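Local structure of lipoprotein (Streptococcus pneumoniae, 3CX3) at residues Val240-Val245 / Val250-Leu255; Leu199-Ile204 / Thr216-Phe221; Ala54-Ala59 / Glu70-Ser75; Ile37-Ser40 / Ser45-Pro48; Gln162-Lys167 / Glu270-Asn275. The protein binds zinc and probably delivers it, as the extracellular solute-binding lipoprotein, to an ABC transporter for uptake into the pneumococcal cell. All blocks are in the same frame, centred on the assembly; numbering follows the deposited sequence.

Interaction 1 of 5, residues Val240-Val245 / Val250-Leu255; sequences VAETLV and VGLKTL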
# COMPACT_ATOMS: atom_id res chain seq x y z
N VAL A 240 -14.45 15.57 -4.38
CA VAL A 240 -15.65 14.80 -4.10
C VAL A 240 -15.78 14.42 -2.60
O VAL A 240 -16.88 14.17 -2.10
CB VAL A 240 -15.84 13.64 -5.14
CG1 VAL A 240 -14.52 13.29 -5.78
CG2 VAL A 240 -16.53 12.41 -4.55
N ALA A 241 -14.64 14.45 -1.89
CA ALA A 241 -14.62 14.40 -0.42
C ALA A 241 -14.86 15.77 0.19
O ALA A 241 -15.87 15.96 0.86
CB ALA A 241 -13.31 13.81 0.08
N GLU A 242 -13.96 16.73 -0.03
CA GLU A 242 -14.19 18.12 0.41
C GLU A 242 -15.68 18.43 0.42
O GLU A 242 -16.24 18.87 1.42
CB GLU A 242 -13.51 19.11 -0.54
CG GLU A 242 -12.21 19.74 -0.04
CD GLU A 242 -10.97 19.02 -0.54
OE1 GLU A 242 -10.33 18.33 0.28
OE2 GLU A 242 -10.63 19.14 -1.74
N THR A 243 -16.32 18.17 -0.72
CA THR A 243 -17.72 18.50 -0.93
C THR A 243 -18.65 17.46 -0.26
O THR A 243 -19.61 16.96 -0.86
CB THR A 243 -18.02 18.70 -2.45
OG1 THR A 243 -17.81 17.47 -3.14
CG2 THR A 243 -17.09 19.77 -3.06
N LEU A 244 -18.35 17.16 1.00
CA LEU A 244 -19.02 16.13 1.79
C LEU A 244 -19.03 16.58 3.23
O LEU A 244 -19.91 16.21 4.02
CB LEU A 244 -18.28 14.80 1.67
CG LEU A 244 -19.07 13.51 1.75
CD1 LEU A 244 -19.67 13.22 0.40
CD2 LEU A 244 -18.14 12.39 2.16
N VAL A 245 -18.01 17.35 3.59
CA VAL A 245 -18.12 18.29 4.67
C VAL A 245 -19.04 19.33 4.07
O VAL A 245 -20.10 19.65 4.62
CB VAL A 245 -16.77 18.99 4.97
CG1 VAL A 245 -16.74 19.55 6.39
CG2 VAL A 245 -15.60 18.04 4.75
N VAL A 250 -19.87 17.46 8.96
CA VAL A 250 -18.66 18.25 9.24
C VAL A 250 -17.39 17.37 9.27
O VAL A 250 -17.48 16.14 9.18
CB VAL A 250 -18.77 19.02 10.61
CG1 VAL A 250 -20.03 19.88 10.69
CG2 VAL A 250 -18.71 18.06 11.81
N GLY A 251 -16.22 18.01 9.36
CA GLY A 251 -14.97 17.34 9.75
C GLY A 251 -14.11 16.66 8.70
O GLY A 251 -14.53 15.68 8.09
N LEU A 252 -12.89 17.17 8.52
CA LEU A 252 -11.91 16.63 7.55
C LEU A 252 -10.51 16.39 8.13
O LEU A 252 -9.88 17.31 8.65
CB LEU A 252 -11.77 17.56 6.34
CG LEU A 252 -12.25 17.11 4.96
CD1 LEU A 252 -11.94 18.17 3.92
CD2 LEU A 252 -11.59 15.81 4.57
N LYS A 253 -10.03 15.15 8.03
CA LYS A 253 -8.65 14.80 8.37
C LYS A 253 -8.04 13.87 7.33
O LYS A 253 -8.74 13.07 6.73
CB LYS A 253 -8.52 14.18 9.77
CG LYS A 253 -8.57 15.21 10.87
CD LYS A 253 -7.76 14.78 12.07
CE LYS A 253 -8.49 13.73 12.90
NZ LYS A 253 -8.03 13.71 14.32
N THR A 254 -6.73 14.00 7.13
CA THR A 254 -6.02 13.24 6.12
C THR A 254 -5.40 11.98 6.68
O THR A 254 -4.80 12.01 7.75
CB THR A 254 -4.97 14.11 5.38
OG1 THR A 254 -3.94 13.27 4.84
CG2 THR A 254 -4.35 15.10 6.32
N LEU A 255 -5.54 10.88 5.94
CA LEU A 255 -5.10 9.54 6.34
C LEU A 255 -4.35 8.91 5.15
O LEU A 255 -4.95 8.76 4.08
CB LEU A 255 -6.34 8.72 6.66
CG LEU A 255 -6.63 7.76 7.82
CD1 LEU A 255 -7.31 6.58 7.20
CD2 LEU A 255 -5.42 7.32 8.68
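V245 meets L252 and the backbone just before it with both of its methyl groups. CG2 lies 3.5 Å from L252 CG and 3.8 Å from L252 CD1, the two side chains meeting at a slant. CG1, set anti to the backbone N (chi1 -158°), turns instead to the V250-G251 peptide and rests 3.4 Å from G251 N. A branched residue suits this place, since its two methyls serve a leucine and a peptide at once. The next contact out is E242, which crosses L252 at about a right angle and brings OE1 to 4.0 Å from L252 CD1; its charge is answered by a salt bridge from OE2 to K239 NZ. Helix 239-245 and strand 252-254 belong to a beta-alpha-beta unit that starts at strand 230-232, and the short turn after V245 returns the chain to the sheet. G251, at phi 87°, takes a backbone shape that glycine adopts easily. Strand 230-232 lies behind both segments: G251 and K253 form backbone hydrogen bonds with I230, and V245 and L252 both pack on I230. T232 is touched by L252 and by A241 of the helix.

Interaction 2 of 5, residues Leu199-Ile204 / Thr216-Phe221; sequences LGIAGI and TEIQEF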
# COMPACT_ATOMS: atom_id res chain seq x y z
N LEU A 199 -15.64 2.62 5.04
CA LEU A 199 -16.29 2.96 3.79
C LEU A 199 -15.38 3.91 3.01
O LEU A 199 -14.88 4.93 3.56
CB LEU A 199 -17.68 3.57 4.01
CG LEU A 199 -18.51 3.91 2.77
CD1 LEU A 199 -19.02 2.66 2.04
CD2 LEU A 199 -19.68 4.80 3.16
N GLY A 200 -15.13 3.56 1.75
CA GLY A 200 -14.39 4.45 0.87
C GLY A 200 -15.35 5.28 0.04
O GLY A 200 -16.40 4.77 -0.40
N ILE A 201 -15.01 6.55 -0.18
CA ILE A 201 -15.79 7.37 -1.10
C ILE A 201 -15.70 6.77 -2.52
O ILE A 201 -16.73 6.55 -3.19
CB ILE A 201 -15.41 8.85 -1.00
CG1 ILE A 201 -15.93 9.41 0.32
CG2 ILE A 201 -16.04 9.69 -2.15
CD1 ILE A 201 -15.13 10.58 0.85
N ALA A 202 -14.48 6.45 -2.94
CA ALA A 202 -14.25 5.73 -4.21
C ALA A 202 -14.04 4.22 -3.99
O ALA A 202 -13.86 3.78 -2.84
CB ALA A 202 -13.08 6.33 -4.95
N GLY A 203 -14.08 3.42 -5.06
CA GLY A 203 -13.82 1.98 -4.97
C GLY A 203 -12.36 1.66 -4.73
O GLY A 203 -11.59 2.51 -4.25
N ILE A 204 -11.92 0.46 -5.06
CA ILE A 204 -10.51 0.15 -4.74
C ILE A 204 -9.50 1.11 -5.39
O ILE A 204 -8.43 1.34 -4.84
CB ILE A 204 -10.10 -1.36 -4.90
CG1 ILE A 204 -9.24 -1.60 -6.15
CG2 ILE A 204 -11.31 -2.29 -4.75
CD1 ILE A 204 -9.96 -2.29 -7.31
N THR A 216 -25.27 10.03 -2.23
CA THR A 216 -26.41 10.24 -1.35
C THR A 216 -26.43 9.19 -0.23
O THR A 216 -26.64 9.53 0.93
CB THR A 216 -27.75 10.36 -2.17
OG1 THR A 216 -28.16 11.72 -2.20
CG2 THR A 216 -28.88 9.51 -1.58
N GLU A 217 -26.20 7.93 -0.59
CA GLU A 217 -26.07 6.84 0.37
C GLU A 217 -24.94 7.09 1.36
O GLU A 217 -25.15 7.05 2.57
CB GLU A 217 -25.78 5.53 -0.34
CG GLU A 217 -26.84 5.07 -1.31
CD GLU A 217 -26.33 3.92 -2.16
OE1 GLU A 217 -25.11 3.87 -2.44
OE2 GLU A 217 -27.17 3.07 -2.55
N ILE A 218 -23.73 7.33 0.85
CA ILE A 218 -22.59 7.56 1.74
C ILE A 218 -22.92 8.75 2.62
O ILE A 218 -22.58 8.75 3.80
CB ILE A 218 -21.16 7.66 1.04
CG1 ILE A 218 -20.60 9.09 1.05
CG2 ILE A 218 -21.08 6.98 -0.35
CD1 ILE A 218 -19.75 9.38 2.29
N GLN A 219 -23.61 9.75 2.07
CA GLN A 219 -24.04 10.93 2.83
C GLN A 219 -24.78 10.57 4.11
O GLN A 219 -24.60 11.22 5.13
CB GLN A 219 -24.96 11.81 1.98
CG GLN A 219 -24.29 13.02 1.36
CD GLN A 219 -25.29 13.93 0.67
OE1 GLN A 219 -25.32 14.02 -0.56
NE2 GLN A 219 -26.13 14.61 1.47
N GLU A 220 -25.62 9.54 4.04
CA GLU A 220 -26.51 9.16 5.14
C GLU A 220 -25.87 8.12 6.02
O GLU A 220 -26.24 7.98 7.19
CB GLU A 220 -27.85 8.66 4.59
CG GLU A 220 -28.86 9.80 4.46
CD GLU A 220 -29.54 9.85 3.10
OE1 GLU A 220 -29.99 8.78 2.63
OE2 GLU A 220 -29.62 10.97 2.52
N PHE A 221 -24.91 7.41 5.44
CA PHE A 221 -24.01 6.52 6.16
C PHE A 221 -23.23 7.28 7.22
O PHE A 221 -23.02 6.79 8.33
CB PHE A 221 -23.05 5.89 5.16
CG PHE A 221 -22.14 4.88 5.76
CD1 PHE A 221 -22.45 3.53 5.70
CD2 PHE A 221 -20.98 5.28 6.41
CE1 PHE A 221 -21.62 2.57 6.27
CE2 PHE A 221 -20.14 4.35 6.98
CZ PHE A 221 -20.46 2.98 6.91
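L199 on strand 198-200 and F221 on helix 213-224 come together where the backbones remain well apart, the closest CA pair being I201 and I218 at 7.4 Å, so side chains must bridge the gap. L199 and F221 reach toward each other from opposite directions. CD2 of L199 sits over one face of the phenyl ring, 3.7 Å from the centroid of F221 and 18° off the ring normal, a CH-pi contact displaced somewhat toward the CD2 rim of the ring. CB of L199 joins in at the far end of the same ring, 3.9 Å from F221 CE2. On F221, CG is anti to the backbone N (chi1 -176°), which sends the ring away from its helix and across to the strand. The forked end of leucine offers a methyl to a flat apolar ring, which phenylalanine supplies without a polar group to satisfy.

One turn back, I218 adds its stem: its CB is 3.9 Å from L199 CD2, so this one methyl is received between an aromatic face and a branched carbon. I201, where the chain turns a corner, makes a looser approach, CG1 to I218 CD1 at 4.3 Å. Both isoleucines also pack on L244 of helix 239-245, and F221 meets the ring of Y225.

The strand is an outer one of its four-stranded parallel sheet, and helix 213-224 packs on L199 of this strand and on I201. No hydrogen bond links the two segments, so their association rests on dispersion and the exclusion of water, with the CH-pi contact giving the leucine methyl a defined seat on the phenylalanine.

Interaction 3 of 5, residues Ala54-Ala59 / Glu70-Ser75; sequences AAIYDA and ESWAGS
I56 extends its CD1 methyl toward the indole of W72, coming obliquely to the ring and ending 4.5 Å from W72 NE1. This is a loose approach, somewhat beyond van der Waals contact. The isoleucine reaches that far because CD1 continues the chain outward, trans about chi2 (156°), although I56 CA and A73 CA, the closest such pair, are 9.9 Å apart. A long aliphatic residue suits the place, for the same side chain also packs on F62 of strand 61-64 and so faces the core of the N-terminal half.

Helix 50-58 leads directly into strand 61-64 of the four-stranded parallel sheet, and residues 70-75 belong to the irregular chain that runs on from that strand toward strand 86-89. The contact therefore joins a helix flanking the sheet to a loop beyond it.

Within the loop, CB of E70, two residues earlier, lies 3.7 Å above one face of the W72 indole, toward its rim; W72 also packs on P48. The carboxylate of E70 is fixed by the backbone N-H groups of H65 and S66 and by S16 OG.

Y57, next to I56, carries its ring past the helix toward S75, a tyrosine having both the reach and a polar end. Its OH stops 4.4 Å from S75 O, too far for a hydrogen bond, and is instead bonded to D77 N, just beyond the segment.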
# COMPACT_ATOMS: atom_id res chain seq x y z
N ALA A 54 12.06 0.68 -20.43
CA ALA A 54 13.46 0.44 -20.77
C ALA A 54 14.35 0.45 -19.52
O ALA A 54 15.30 -0.33 -19.44
CB ALA A 54 13.94 1.46 -21.79
N ALA A 55 14.02 1.31 -18.56
CA ALA A 55 14.68 1.34 -17.26
C ALA A 55 14.47 0.05 -16.47
O ALA A 55 15.36 -0.34 -15.71
CB ALA A 55 14.22 2.54 -16.45
N ILE A 56 13.30 -0.58 -16.61
CA ILE A 56 13.06 -1.91 -16.02
C ILE A 56 13.97 -2.93 -16.69
O ILE A 56 14.79 -3.56 -16.03
CB ILE A 56 11.59 -2.37 -16.15
CG1 ILE A 56 10.70 -1.65 -15.17
CG2 ILE A 56 11.47 -3.87 -15.89
CD1 ILE A 56 9.25 -1.61 -15.60
N TYR A 57 13.83 -3.06 -18.01
CA TYR A 57 14.65 -3.99 -18.78
C TYR A 57 16.15 -3.77 -18.56
O TYR A 57 16.93 -4.67 -18.75
CB TYR A 57 14.28 -3.93 -20.28
CG TYR A 57 12.94 -4.55 -20.62
CD1 TYR A 57 12.56 -5.80 -20.11
CD2 TYR A 57 12.05 -3.90 -21.47
CE1 TYR A 57 11.33 -6.36 -20.42
CE2 TYR A 57 10.79 -4.48 -21.80
CZ TYR A 57 10.44 -5.70 -21.28
OH TYR A 57 9.21 -6.27 -21.59
N ASP A 58 16.51 -2.57 -18.13
CA ASP A 58 17.90 -2.19 -17.84
C ASP A 58 18.39 -2.59 -16.44
O ASP A 58 19.59 -2.84 -16.24
CB ASP A 58 18.03 -0.67 -18.02
CG ASP A 58 19.43 -0.16 -17.81
OD1 ASP A 58 19.55 1.05 -17.47
OD2 ASP A 58 20.41 -0.94 -17.97
N ALA A 59 17.48 -2.64 -15.47
CA ALA A 59 17.80 -3.03 -14.09
C ALA A 59 18.25 -4.49 -14.02
O ALA A 59 18.13 -5.22 -15.01
CB ALA A 59 16.58 -2.81 -13.19
N GLU A 70 -0.42 -3.47 -10.33
CA GLU A 70 0.41 -3.18 -11.47
C GLU A 70 0.12 -4.23 -12.56
O GLU A 70 0.78 -5.27 -12.64
CB GLU A 70 1.87 -3.16 -11.07
CG GLU A 70 2.16 -2.29 -9.83
CD GLU A 70 2.34 -3.12 -8.56
OE1 GLU A 70 1.51 -4.06 -8.34
OE2 GLU A 70 3.32 -2.83 -7.81
N SER A 71 -0.92 -3.94 -13.36
CA SER A 71 -1.40 -4.78 -14.48
C SER A 71 -0.41 -4.94 -15.64
O SER A 71 -0.36 -6.01 -16.24
CB SER A 71 -2.71 -4.24 -15.03
OG SER A 71 -3.79 -4.53 -14.17
N TRP A 72 0.31 -3.88 -16.00
CA TRP A 72 1.51 -4.06 -16.83
C TRP A 72 2.45 -4.73 -15.85
O TRP A 72 2.46 -4.37 -14.68
CB TRP A 72 2.11 -2.71 -17.23
CG TRP A 72 3.02 -2.20 -16.14
CD1 TRP A 72 4.37 -2.46 -15.97
CD2 TRP A 72 2.63 -1.41 -15.03
NE1 TRP A 72 4.83 -1.85 -14.83
CE2 TRP A 72 3.78 -1.20 -14.23
CE3 TRP A 72 1.42 -0.83 -14.64
CZ2 TRP A 72 3.75 -0.45 -13.08
CZ3 TRP A 72 1.38 -0.09 -13.49
CH2 TRP A 72 2.55 0.10 -12.72
N ALA A 73 3.25 -5.70 -16.28
CA ALA A 73 4.22 -6.33 -15.35
C ALA A 73 4.22 -7.77 -15.69
O ALA A 73 5.27 -8.38 -15.89
CB ALA A 73 3.82 -6.13 -13.88
N GLY A 74 3.01 -8.34 -15.69
CA GLY A 74 2.72 -9.47 -16.52
C GLY A 74 2.73 -8.77 -17.86
O GLY A 74 2.24 -7.64 -17.98
N SER A 75 3.33 -9.40 -18.85
CA SER A 75 3.44 -8.80 -20.17
C SER A 75 4.73 -8.00 -20.39
O SER A 75 5.05 -7.66 -21.53
CB SER A 75 2.20 -7.98 -20.50
OG SER A 75 1.15 -8.87 -20.87

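Interaction 4 of 5, residues Ile37-Ser40 / Ser45-Pro48; sequences IQSS and SFEP
The loop that links strand 33-36 to helix 50-58 folds back on itself here, bringing its two ends together on either side of the turn that carries the zinc ligand H44. F46, soon after that histidine, bridges the gap: its side chain is about 11 Å from the bound zinc, so it belongs to the surroundings of the site and is not a ligand.

With CG anti to the backbone N (chi1 175°), the phenyl ring points across to residues 37-40, where the far end of the ring does the touching. I37 comes in obliquely, its CG2 methyl 3.8 Å from F46 CZ and 4.0 Å from F46 CE2. Branching at CB matters at this position, because CG2 is given to the phenylalanine while the side chain as a whole also packs on D52 and I56 of helix 50-58. A backbone hydrogen bond with T15 ties I37 to the neighbouring strand of the sheet.

The serine side is more polar and lies toward the surface. A small residue suits S39, since its CB can approach the ring closely, and its side chain touches D52 as well. S40 contributes through its backbone, with O at 4.4 Å from F46 CE1 in an oblique position. Of residues 37-40, S39 comes closest to the ring, its CB at the edge, near the ring plane, 3.5 Å from F46 CE1.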
# COMPACT_ATOMS: atom_id res chain seq x y z
N ILE A 37 10.27 3.45 -9.55
CA ILE A 37 9.86 3.87 -10.92
C ILE A 37 9.50 5.35 -10.98
O ILE A 37 9.50 5.96 -12.07
CB ILE A 37 8.74 2.99 -11.56
CG1 ILE A 37 9.33 1.72 -12.15
CG2 ILE A 37 8.06 3.69 -12.70
CD1 ILE A 37 8.29 0.77 -12.73
N GLN A 38 9.22 5.92 -9.81
CA GLN A 38 9.29 7.37 -9.60
C GLN A 38 9.18 8.19 -10.89
O GLN A 38 10.02 9.07 -11.18
CB GLN A 38 10.56 7.76 -8.81
CG GLN A 38 11.91 7.32 -9.45
CD GLN A 38 13.14 7.85 -8.72
OE1 GLN A 38 13.66 7.20 -7.80
NE2 GLN A 38 13.62 9.02 -9.14
N SER A 39 8.16 7.88 -11.69
CA SER A 39 7.74 8.79 -12.74
C SER A 39 6.78 9.75 -12.03
O SER A 39 6.82 10.97 -12.27
CB SER A 39 7.07 8.02 -13.89
OG SER A 39 7.03 8.77 -15.10
N SER A 40 5.97 9.17 -11.14
CA SER A 40 4.95 9.87 -10.32
C SER A 40 3.62 10.04 -11.05
O SER A 40 3.60 10.29 -12.27
CB SER A 40 5.46 11.21 -9.76
OG SER A 40 4.66 11.66 -8.68
N SER A 45 -3.86 4.19 -11.61
CA SER A 45 -4.07 4.63 -13.00
C SER A 45 -2.76 4.73 -13.82
O SER A 45 -2.79 5.06 -15.00
CB SER A 45 -4.78 5.98 -13.02
OG SER A 45 -3.94 6.97 -12.45
N PHE A 46 -1.63 4.44 -13.17
CA PHE A 46 -0.31 4.69 -13.75
C PHE A 46 0.04 3.68 -14.83
O PHE A 46 -0.18 2.48 -14.67
CB PHE A 46 0.75 4.66 -12.64
CG PHE A 46 2.16 4.78 -13.15
CD1 PHE A 46 2.73 6.05 -13.38
CD2 PHE A 46 2.94 3.65 -13.40
CE1 PHE A 46 4.05 6.16 -13.85
CE2 PHE A 46 4.25 3.76 -13.87
CZ PHE A 46 4.80 5.02 -14.10
N GLU A 47 0.60 4.15 -15.94
CA GLU A 47 1.07 3.24 -16.98
C GLU A 47 2.47 3.69 -17.37
O GLU A 47 2.65 4.85 -17.73
CB GLU A 47 0.15 3.24 -18.21
CG GLU A 47 -1.33 2.97 -17.93
CD GLU A 47 -1.66 1.48 -17.75
OE1 GLU A 47 -0.75 0.63 -17.84
OE2 GLU A 47 -2.85 1.16 -17.53
N PRO A 48 3.46 2.78 -17.27
CA PRO A 48 4.87 3.12 -17.50
C PRO A 48 5.15 3.63 -18.91
O PRO A 48 4.75 3.01 -19.89
CB PRO A 48 5.59 1.79 -17.26
CG PRO A 48 4.53 0.75 -17.52
CD PRO A 48 3.29 1.35 -16.97

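Interaction 5 of 5, residues Gln162-Lys167 / Glu270-Asn275; sequences QELTKK and ENLEEN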
# COMPACT_ATOMS: atom_id res chain seq x y z
N GLN A 162 4.38 -7.33 14.01
CA GLN A 162 3.53 -8.04 14.97
C GLN A 162 3.36 -7.24 16.25
O GLN A 162 2.33 -7.36 16.91
CB GLN A 162 4.03 -9.48 15.25
CG GLN A 162 2.96 -10.45 15.90
CD GLN A 162 2.73 -11.80 15.12
OE1 GLN A 162 1.75 -12.51 15.36
NE2 GLN A 162 3.64 -12.12 14.20
N GLU A 163 4.35 -6.40 16.56
CA GLU A 163 4.31 -5.53 17.74
C GLU A 163 3.39 -4.33 17.58
O GLU A 163 2.71 -3.93 18.53
CB GLU A 163 5.73 -5.08 18.13
CG GLU A 163 6.48 -6.16 18.88
CD GLU A 163 7.85 -5.72 19.34
OE1 GLU A 163 8.77 -5.65 18.49
OE2 GLU A 163 8.02 -5.47 20.56
N LEU A 164 3.36 -3.78 16.37
CA LEU A 164 2.42 -2.74 15.99
C LEU A 164 0.96 -3.22 16.14
O LEU A 164 0.12 -2.51 16.72
CB LEU A 164 2.76 -2.26 14.57
CG LEU A 164 2.05 -1.11 13.83
CD1 LEU A 164 1.56 -0.02 14.77
CD2 LEU A 164 2.94 -0.51 12.75
N THR A 165 0.67 -4.43 15.65
CA THR A 165 -0.64 -5.10 15.84
C THR A 165 -1.02 -5.24 17.32
O THR A 165 -2.19 -5.11 17.67
CB THR A 165 -0.70 -6.52 15.19
OG1 THR A 165 -0.42 -6.43 13.79
CG2 THR A 165 -2.08 -7.15 15.34
N LYS A 166 -0.02 -5.52 18.16
CA LYS A 166 -0.20 -5.68 19.61
C LYS A 166 -0.46 -4.36 20.35
O LYS A 166 -1.38 -4.27 21.18
CB LYS A 166 1.01 -6.36 20.25
CG LYS A 166 0.76 -7.79 20.63
CD LYS A 166 1.39 -8.73 19.65
CE LYS A 166 1.94 -9.94 20.37
NZ LYS A 166 2.79 -9.55 21.55
N LYS A 167 0.37 -3.36 20.06
CA LYS A 167 0.19 -2.04 20.63
C LYS A 167 -1.23 -1.56 20.33
O LYS A 167 -1.93 -1.10 21.22
CB LYS A 167 1.24 -1.08 20.08
CG LYS A 167 1.27 0.33 20.68
CD LYS A 167 2.51 1.07 20.17
CE LYS A 167 2.33 2.57 20.22
NZ LYS A 167 2.74 3.10 21.54
N GLU A 270 6.96 2.81 10.62
CA GLU A 270 6.81 4.10 11.28
C GLU A 270 5.71 4.96 10.64
O GLU A 270 4.97 5.62 11.37
CB GLU A 270 8.16 4.83 11.32
CG GLU A 270 9.13 4.19 12.31
CD GLU A 270 10.48 4.85 12.38
OE1 GLU A 270 11.26 4.45 13.27
OE2 GLU A 270 10.79 5.75 11.56
N ASN A 271 5.61 4.95 9.31
CA ASN A 271 4.51 5.63 8.59
C ASN A 271 3.15 4.93 8.70
O ASN A 271 2.09 5.60 8.81
CB ASN A 271 4.84 5.81 7.10
CG ASN A 271 5.81 6.94 6.82
OD1 ASN A 271 5.52 8.12 7.05
ND2 ASN A 271 6.96 6.58 6.27
N LEU A 272 3.16 3.60 8.62
CA LEU A 272 1.96 2.81 8.88
C LEU A 272 1.43 3.15 10.27
O LEU A 272 0.28 3.57 10.41
CB LEU A 272 2.24 1.30 8.73
CG LEU A 272 1.12 0.26 8.86
CD1 LEU A 272 -0.12 0.56 8.03
CD2 LEU A 272 1.67 -1.08 8.49
N GLU A 273 2.30 3.03 11.27
CA GLU A 273 1.95 3.35 12.63
C GLU A 273 1.42 4.76 12.78
O GLU A 273 0.45 4.98 13.52
CB GLU A 273 3.15 3.14 13.57
CG GLU A 273 2.98 3.78 14.95
CD GLU A 273 3.72 3.05 16.06
OE1 GLU A 273 3.30 3.16 17.24
OE2 GLU A 273 4.71 2.35 15.77
N GLU A 274 2.05 5.73 12.11
CA GLU A 274 1.62 7.13 12.25
C GLU A 274 0.16 7.33 11.81
O GLU A 274 -0.62 8.00 12.48
CB GLU A 274 2.53 8.09 11.50
CG GLU A 274 1.92 9.47 11.38
CD GLU A 274 2.87 10.50 10.83
OE1 GLU A 274 3.02 11.56 11.49
OE2 GLU A 274 3.46 10.26 9.74
N ASN A 275 -0.22 6.73 10.69
CA ASN A 275 -1.61 6.79 10.26
C ASN A 275 -2.48 5.90 11.12
O ASN A 275 -3.68 6.13 11.24
CB ASN A 275 -1.73 6.46 8.78
CG ASN A 275 -0.98 7.44 7.91
OD1 ASN A 275 -1.38 8.60 7.76
ND2 ASN A 275 0.14 6.99 7.34
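Apolar contact comes first, with L164 of helix 147-173 inserted against E273 and L272 of helix 268-281. The leucine has CG anti to the backbone N (chi1 -177°), which carries its forked end across the gap, and both methyls press on the stem of E273 from one side: CD1 and CD2 are each 3.7 Å from E273 CB. CD2 also comes to 4.4 Å from L272 CG. L164 also touches L269 and M276 of helix 268-281, so a leucine suits its buried place.

The two segments run nearly parallel, their axes 14° apart and 11.1 Å distant at closest approach, a wide spacing spanned by long side chains. Helix 147-173 is the long helix joining the two lobes, as in related ABC-transporter metal-binding proteins, and helix 268-281 packs alongside it.

At the exposed edge the contact is electrostatic. K167, one turn beyond L164, crosses E273 at about a right angle and sets CE 3.2 Å from E273 OE1. Its NZ remains 4.3 Å from E273 OE1, beyond a salt bridge.

E273 thus serves both groups. The opposite charges probably attract weakly, while L164 against E273 and L272 makes up most of the contact between these segments.

Along the chain the contacts open in the order 4, 3, 5, 2 and 1, with interactions 2 and 1 nested inside the long loop closed by interaction 5. Interactions 3 and 4, whose centres are 11 Å apart, touch beside the N-terminal parallel sheet. Interactions 1 and 2, whose centres are 12 Å apart, meet through L244 and I218 and share the second sheet. The centres of interactions 1 and 3 are 36 Å apart. Interaction 5 joins helices 147-173 and 268-281 and touches interaction 1 at L255 and N275. Zinc is held between the two lobes, by H44 and H120 from the first and H184 and E259 from the second, consistent with a metal-binding protein of an ABC transporter.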